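Local coordinates for protein N-acyl homoserine lactonase (Bacillus thuringiensis, PDB 4J5F) that hydrolyses the lactone ring of N-acyl homoserine lactones, short- and long-chain alike, using two zinc ions, at residues H108-H113 against E139-E144. The protein carries 1 engineered substitution. Sequence-based numbering, arbitrary orientation.
Sequences HLHWDH and EEYMKE. Engineered in segment 108-113: Trp111 (natural residue Phe). With ZN (zinc ion), chain C; ZN (zinc ion), chain B.
His110 and Tyr141, whose CA atoms lie 6.1 Å apart, mark where the HXHXDH zinc-binding motif of the metallo-beta-lactamase fold, residues 108-113, meets the loop 139-144 that follows helix 129-135. No direct hydrogen bond joins the two segments; they exemplify bridging by bound water. Water 1 accepts from Met142 N and donates to Leu109 O, while water 3 accepts from Trp111 N and donates to Glu140 O at 2.6 Å. The motif's three histidines and its aspartate hold the metals: His108 and His110 bind one zinc ion together with His173, while Asp112 and His113 bind the other with Asp195, His239 and water 4.

From the loop, the Tyr141 ring presents its edge to the Leu109 carbonyl, CD2 lying 3.3 Å from Leu109 O, and CE2 touches Leu109 CB. The His110 and Tyr141 rings meet obliquely, their planes at 36°. Met142, its CG anti to the carbonyl carbon (chi1 -62°), brings SD to 3.5 Å from CB of the engineered Trp111. Glu131 receives a hydrogen bond from Leu109 N and is hydrogen-bonded to Tyr141 OH, tying both segments to helix 129-135. With ND1 given to zinc at 2.1 Å, His110 uses NE2 to donate in the ring plane to second-shell water 2, which donates to Tyr141 OH and to Glu140 OE1, the oxygen salt-bridged to Arg138.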
loop_
_atom_site.group_PDB
_atom_site.type_symbol
_atom_site.label_atom_id
_atom_site.label_comp_id
_atom_site.label_asym_id
_atom_site.label_seq_id
_atom_site.Cartn_x
_atom_site.Cartn_y
_atom_site.Cartn_z
ATOM N N HIS A 108 2.301 2.105 4.573
ATOM C CA HIS A 108 2.530 3.441 5.094
ATOM C C HIS A 108 1.188 4.137 5.322
ATOM O O HIS A 108 0.144 3.544 5.069
ATOM C CB HIS A 108 3.402 4.256 4.150
ATOM C CG HIS A 108 2.872 4.385 2.757
ATOM N ND1 HIS A 108 2.492 3.292 1.982
ATOM C CD2 HIS A 108 2.752 5.467 1.947
ATOM C CE1 HIS A 108 2.156 3.700 0.779
ATOM N NE2 HIS A 108 2.294 5.019 0.727
ATOM N N LEU A 109 1.208 5.371 5.841
ATOM C CA LEU A 109 -0.032 6.006 6.249
ATOM C C LEU A 109 -0.548 7.097 5.284
ATOM O O LEU A 109 -1.361 7.960 5.683
ATOM C CB LEU A 109 0.145 6.580 7.676
ATOM C CG LEU A 109 0.423 5.445 8.694
ATOM C CD1 LEU A 109 0.637 6.125 10.106
ATOM C CD2 LEU A 109 -0.709 4.422 8.769
ATOM N N HIS A 110 -0.107 7.063 4.019
ATOM C CA HIS A 110 -0.676 7.964 3.017
ATOM C C HIS A 110 -2.172 7.690 2.880
ATOM O O HIS A 110 -2.633 6.578 3.166
ATOM C CB HIS A 110 -0.017 7.781 1.653
ATOM C CG HIS A 110 1.328 8.428 1.523
ATOM N ND1 HIS A 110 2.187 8.129 0.480
ATOM C CD2 HIS A 110 1.972 9.345 2.300
ATOM C CE1 HIS A 110 3.294 8.845 0.608
ATOM N NE2 HIS A 110 3.199 9.571 1.712
ATOM N N TRP A 111 -2.902 8.705 2.423
ATOM C CA TRP A 111 -4.371 8.706 2.367
ATOM C C TRP A 111 -4.963 7.510 1.569
ATOM O O TRP A 111 -6.076 7.060 1.872
ATOM C CB TRP A 111 -4.846 10.063 1.785
ATOM C CG TRP A 111 -4.641 10.076 0.308
ATOM C CD1 TRP A 111 -3.460 10.260 -0.368
ATOM C CD2 TRP A 111 -5.638 9.810 -0.682
ATOM N NE1 TRP A 111 -3.676 10.141 -1.736
ATOM C CE2 TRP A 111 -5.003 9.857 -1.942
ATOM C CE3 TRP A 111 -7.017 9.550 -0.623
ATOM C CZ2 TRP A 111 -5.706 9.655 -3.138
ATOM C CZ3 TRP A 111 -7.711 9.351 -1.808
ATOM C CH2 TRP A 111 -7.048 9.388 -3.046
ATOM N N ASP A 112 -4.205 6.976 0.619
ATOM C CA ASP A 112 -4.735 5.920 -0.263
ATOM C C ASP A 112 -4.379 4.510 0.256
ATOM O O ASP A 112 -4.688 3.505 -0.397
ATOM C CB ASP A 112 -4.274 6.116 -1.728
ATOM C CG ASP A 112 -2.747 6.192 -1.869
ATOM O OD1 ASP A 112 -2.104 6.933 -1.063
ATOM O OD2 ASP A 112 -2.157 5.542 -2.783
ATOM N N HIS A 113 -3.746 4.448 1.436
ATOM C CA HIS A 113 -3.289 3.183 2.028
ATOM C C HIS A 113 -3.812 2.964 3.441
ATOM O O HIS A 113 -3.900 1.831 3.899
ATOM C CB HIS A 113 -1.731 3.137 2.044
ATOM C CG HIS A 113 -1.148 3.150 0.664
ATOM N ND1 HIS A 113 -0.835 1.992 -0.027
ATOM C CD2 HIS A 113 -0.887 4.176 -0.188
ATOM C CE1 HIS A 113 -0.406 2.308 -1.242
ATOM N NE2 HIS A 113 -0.447 3.624 -1.371
ATOM N N GLU A 139 2.357 17.352 6.622
ATOM C CA GLU A 139 1.093 17.883 6.101
ATOM C C GLU A 139 0.417 16.966 5.100
ATOM O O GLU A 139 -0.745 17.168 4.772
ATOM C CB GLU A 139 1.325 19.232 5.436
ATOM C CG GLU A 139 2.352 19.153 4.319
ATOM C CD GLU A 139 2.337 20.378 3.424
ATOM O OE1 GLU A 139 1.393 21.210 3.545
ATOM O OE2 GLU A 139 3.274 20.489 2.593
ATOM N N GLU A 140 1.121 15.968 4.591
ATOM C CA GLU A 140 0.460 15.095 3.618
ATOM C C GLU A 140 -0.411 14.041 4.306
ATOM O O GLU A 140 -1.077 13.262 3.631
ATOM C CB GLU A 140 1.472 14.491 2.627
ATOM C CG GLU A 140 2.527 13.505 3.196
ATOM C CD GLU A 140 3.785 14.183 3.681
ATOM O OE1 GLU A 140 4.842 13.502 3.749
ATOM O OE2 GLU A 140 3.727 15.393 4.006
ATOM N N TYR A 141 -0.437 14.020 5.642
ATOM C CA TYR A 141 -1.246 13.004 6.344
ATOM C C TYR A 141 -2.618 13.494 6.801
ATOM O O TYR A 141 -2.744 14.489 7.524
ATOM C CB TYR A 141 -0.482 12.462 7.546
ATOM C CG TYR A 141 0.745 11.699 7.074
ATOM C CD1 TYR A 141 1.997 12.296 7.051
ATOM C CD2 TYR A 141 0.633 10.398 6.619
ATOM C CE1 TYR A 141 3.127 11.590 6.611
ATOM C CE2 TYR A 141 1.747 9.697 6.178
ATOM C CZ TYR A 141 2.992 10.297 6.186
ATOM O OH TYR A 141 4.077 9.554 5.719
ATOM N N MET A 142 -3.655 12.766 6.403
ATOM C CA MET A 142 -5.011 13.085 6.784
ATOM C C MET A 142 -5.324 12.509 8.132
ATOM O O MET A 142 -4.766 11.483 8.517
ATOM C CB MET A 142 -6.019 12.511 5.768
ATOM C CG MET A 142 -5.851 13.074 4.403
ATOM S SD MET A 142 -7.080 12.357 3.309
ATOM C CE MET A 142 -8.621 13.023 3.910
ATOM N N LYS A 143 -6.270 13.142 8.825
ATOM C CA LYS A 143 -6.634 12.742 10.186
ATOM C C LYS A 143 -7.143 11.281 10.221
ATOM O O LYS A 143 -6.874 10.570 11.206
ATOM C CB LYS A 143 -7.705 13.703 10.728
ATOM C CG LYS A 143 -9.028 13.595 9.943
ATOM C CD LYS A 143 -10.142 14.549 10.406
ATOM C CE LYS A 143 -11.413 14.298 9.600
ATOM N NZ LYS A 143 -12.463 15.305 9.959
ATOM N N GLU A 144 -7.802 10.832 9.136
ATOM C CA GLU A 144 -8.324 9.460 9.025
ATOM C C GLU A 144 -7.240 8.401 9.105
ATOM O O GLU A 144 -7.529 7.214 9.390
ATOM C CB GLU A 144 -9.014 9.243 7.672
ATOM C CG GLU A 144 -10.325 10.013 7.510
ATOM C CD GLU A 144 -10.167 11.440 6.988
ATOM O OE1 GLU A 144 -9.080 12.058 7.118
ATOM O OE2 GLU A 144 -11.182 11.971 6.463
HETATM ZN ZN ZN C . 2.232 6.515 -0.839
HETATM ZN ZN ZN B . 0.067 4.762 -2.875
HETATM O O HOH W 1 -2.724 10.458 4.822
HETATM O O HOH W 2 5.012 11.001 3.437
HETATM O O HOH W 3 -1.181 11.075 2.161
HETATM O O HOH W 4 1.081 6.953 -3.389
#